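PDB 6PV5: putative O-GlcNAcase nagJ from Clostridium perfringens, which probably hydrolyses terminal N-acetylhexosamine residues of glycans, as a family 84 glycoside hydrolase, through the catalytic domain included in this chain. Local coordinates for residues S185-A190 against K398-W403. Sequence-based numbering, arbitrary orientation.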
# COMPACT_ATOMS: atom_id res chain seq x y z
N SER A 185 -11.45 8.31 2.00
CA SER A 185 -11.32 8.48 3.45
C SER A 185 -10.13 9.38 3.78
O SER A 185 -10.23 10.21 4.68
CB SER A 185 -11.14 7.15 4.14
OG SER A 185 -12.22 6.26 3.85
N PHE A 186 -8.99 9.16 3.12
CA PHE A 186 -7.80 9.93 3.44
C PHE A 186 -7.44 10.76 2.21
O PHE A 186 -7.55 10.26 1.10
CB PHE A 186 -6.61 9.04 3.81
CG PHE A 186 -6.78 8.19 5.05
CD1 PHE A 186 -6.29 8.60 6.27
CD2 PHE A 186 -7.44 6.97 4.98
CE1 PHE A 186 -6.46 7.82 7.41
CE2 PHE A 186 -7.60 6.18 6.12
CZ PHE A 186 -7.10 6.61 7.33
N LYS A 187 -7.00 12.00 2.45
CA LYS A 187 -6.78 12.94 1.36
C LYS A 187 -5.42 12.67 0.73
O LYS A 187 -5.18 13.07 -0.41
CB LYS A 187 -6.83 14.39 1.85
CG LYS A 187 -5.68 14.80 2.76
CD LYS A 187 -5.71 16.26 3.19
CE LYS A 187 -4.48 16.60 4.01
NZ LYS A 187 -4.31 18.05 4.21
N MET A 188 -4.53 12.05 1.51
CA MET A 188 -3.27 11.58 0.98
C MET A 188 -3.14 10.08 1.21
O MET A 188 -3.21 9.61 2.35
CB MET A 188 -2.07 12.32 1.57
CG MET A 188 -0.86 12.18 0.68
SD MET A 188 0.71 12.51 1.47
CE MET A 188 1.68 12.89 0.01
N ARG A 189 -2.98 9.35 0.10
CA ARG A 189 -2.85 7.90 0.05
C ARG A 189 -1.58 7.59 -0.74
O ARG A 189 -1.59 7.67 -1.96
CB ARG A 189 -4.08 7.28 -0.61
CG ARG A 189 -5.39 7.65 0.06
CD ARG A 189 -6.64 7.38 -0.76
NE ARG A 189 -6.49 7.87 -2.13
CZ ARG A 189 -6.66 9.14 -2.51
NH1 ARG A 189 -6.97 10.08 -1.63
NH2 ARG A 189 -6.51 9.45 -3.79
N ALA A 190 -0.48 7.30 -0.03
CA ALA A 190 0.84 7.35 -0.65
C ALA A 190 1.58 6.03 -0.43
O ALA A 190 1.23 5.21 0.43
CB ALA A 190 1.63 8.47 -0.02
N LYS A 398 -4.58 17.02 12.25
CA LYS A 398 -4.64 15.67 11.74
C LYS A 398 -3.25 15.20 11.30
O LYS A 398 -2.53 15.88 10.59
CB LYS A 398 -5.65 15.59 10.60
CG LYS A 398 -7.10 15.57 11.05
CD LYS A 398 -8.01 15.26 9.89
CE LYS A 398 -9.47 15.13 10.27
NZ LYS A 398 -10.17 14.26 9.29
N MET A 399 -2.87 14.01 11.78
CA MET A 399 -1.54 13.49 11.53
C MET A 399 -1.55 12.71 10.21
O MET A 399 -2.62 12.42 9.68
CB MET A 399 -1.15 12.57 12.69
CG MET A 399 -1.02 13.33 14.01
SD MET A 399 0.19 14.68 13.99
CE MET A 399 1.76 13.83 13.92
N MET A 400 -0.36 12.37 9.70
CA MET A 400 -0.24 11.41 8.60
C MET A 400 0.45 10.13 9.09
O MET A 400 1.47 10.19 9.75
CB MET A 400 0.56 12.04 7.45
CG MET A 400 -0.17 13.24 6.86
SD MET A 400 0.12 13.55 5.10
CE MET A 400 -1.39 14.42 4.68
N LEU A 401 -0.13 8.97 8.79
CA LEU A 401 0.44 7.73 9.32
C LEU A 401 1.44 7.13 8.32
O LEU A 401 1.06 6.77 7.21
CB LEU A 401 -0.70 6.76 9.66
CG LEU A 401 -0.25 5.37 10.12
CD1 LEU A 401 0.59 5.41 11.41
CD2 LEU A 401 -1.45 4.44 10.28
N TRP A 402 2.71 7.07 8.71
CA TRP A 402 3.72 6.36 7.97
C TRP A 402 3.68 4.90 8.45
O TRP A 402 4.03 4.58 9.58
CB TRP A 402 5.07 7.02 8.24
CG TRP A 402 6.26 6.30 7.69
CD1 TRP A 402 6.61 4.99 7.89
CD2 TRP A 402 7.31 6.87 6.88
NE1 TRP A 402 7.79 4.70 7.25
CE2 TRP A 402 8.25 5.83 6.63
CE3 TRP A 402 7.55 8.14 6.35
CZ2 TRP A 402 9.40 6.03 5.87
CZ3 TRP A 402 8.70 8.34 5.62
CH2 TRP A 402 9.61 7.31 5.39
N TRP A 403 3.14 4.03 7.59
CA TRP A 403 2.85 2.68 8.04
C TRP A 403 3.94 1.71 7.58
O TRP A 403 4.10 1.48 6.38
CB TRP A 403 1.46 2.25 7.56
CG TRP A 403 1.09 0.93 8.14
CD1 TRP A 403 0.77 -0.21 7.45
CD2 TRP A 403 1.06 0.59 9.54
NE1 TRP A 403 0.50 -1.22 8.33
CE2 TRP A 403 0.70 -0.77 9.61
CE3 TRP A 403 1.32 1.29 10.72
CZ2 TRP A 403 0.59 -1.45 10.83
CZ3 TRP A 403 1.20 0.63 11.92
CH2 TRP A 403 0.85 -0.72 11.97
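Met400 reaches across to two neighbouring side chains, those of Met188 and Lys187. Its methyl, CE, does most of the touching. CE of Met400 lies 3.8 Å from CB of Met188, close to the backbone of that strand. The two sulfurs also meet, with Met400 SD 3.8 Å from Met188 SD. The two methionine side chains cross at about a right angle, so they meet at a crossing, at SD and at CB of Met188, and do not run alongside each other. In Met188 the first torsion turns CG away from the backbone N (chi1 -160°), and the rest of the chain is extended, which carries SD over to Met400.

Strands 188-192 and 399-403 are the first and seventh of the eight parallel strands of the catalytic (beta/alpha)8 barrel. Strand 431-436 lies between them in the sheet and pairs with Met188 through backbone hydrogen bonds. Met188 and Met400 sit at or next to the first residues of their strands, so the contact packs the barrel interior near the N-terminal ends of the strands, across strand 431-436 and away from the predicted proton donor Asp305. The CA atoms of Met188 and Met400 are 8.2 Å apart, a gap bridged by side chains alone. Met371 of strand 369-372 and Ala219 of strand 219-222 extend this apolar packing.

Lys187 closes the contact on its exposed side. Its aliphatic chain is extended beyond CG and crosses Met400 nearly at right angles, with CE of Lys187 3.8 Å from CE of Met400. The ammonium group continues past the methionine to a salt bridge with Glu369, a residue the Met400 side chain also touches.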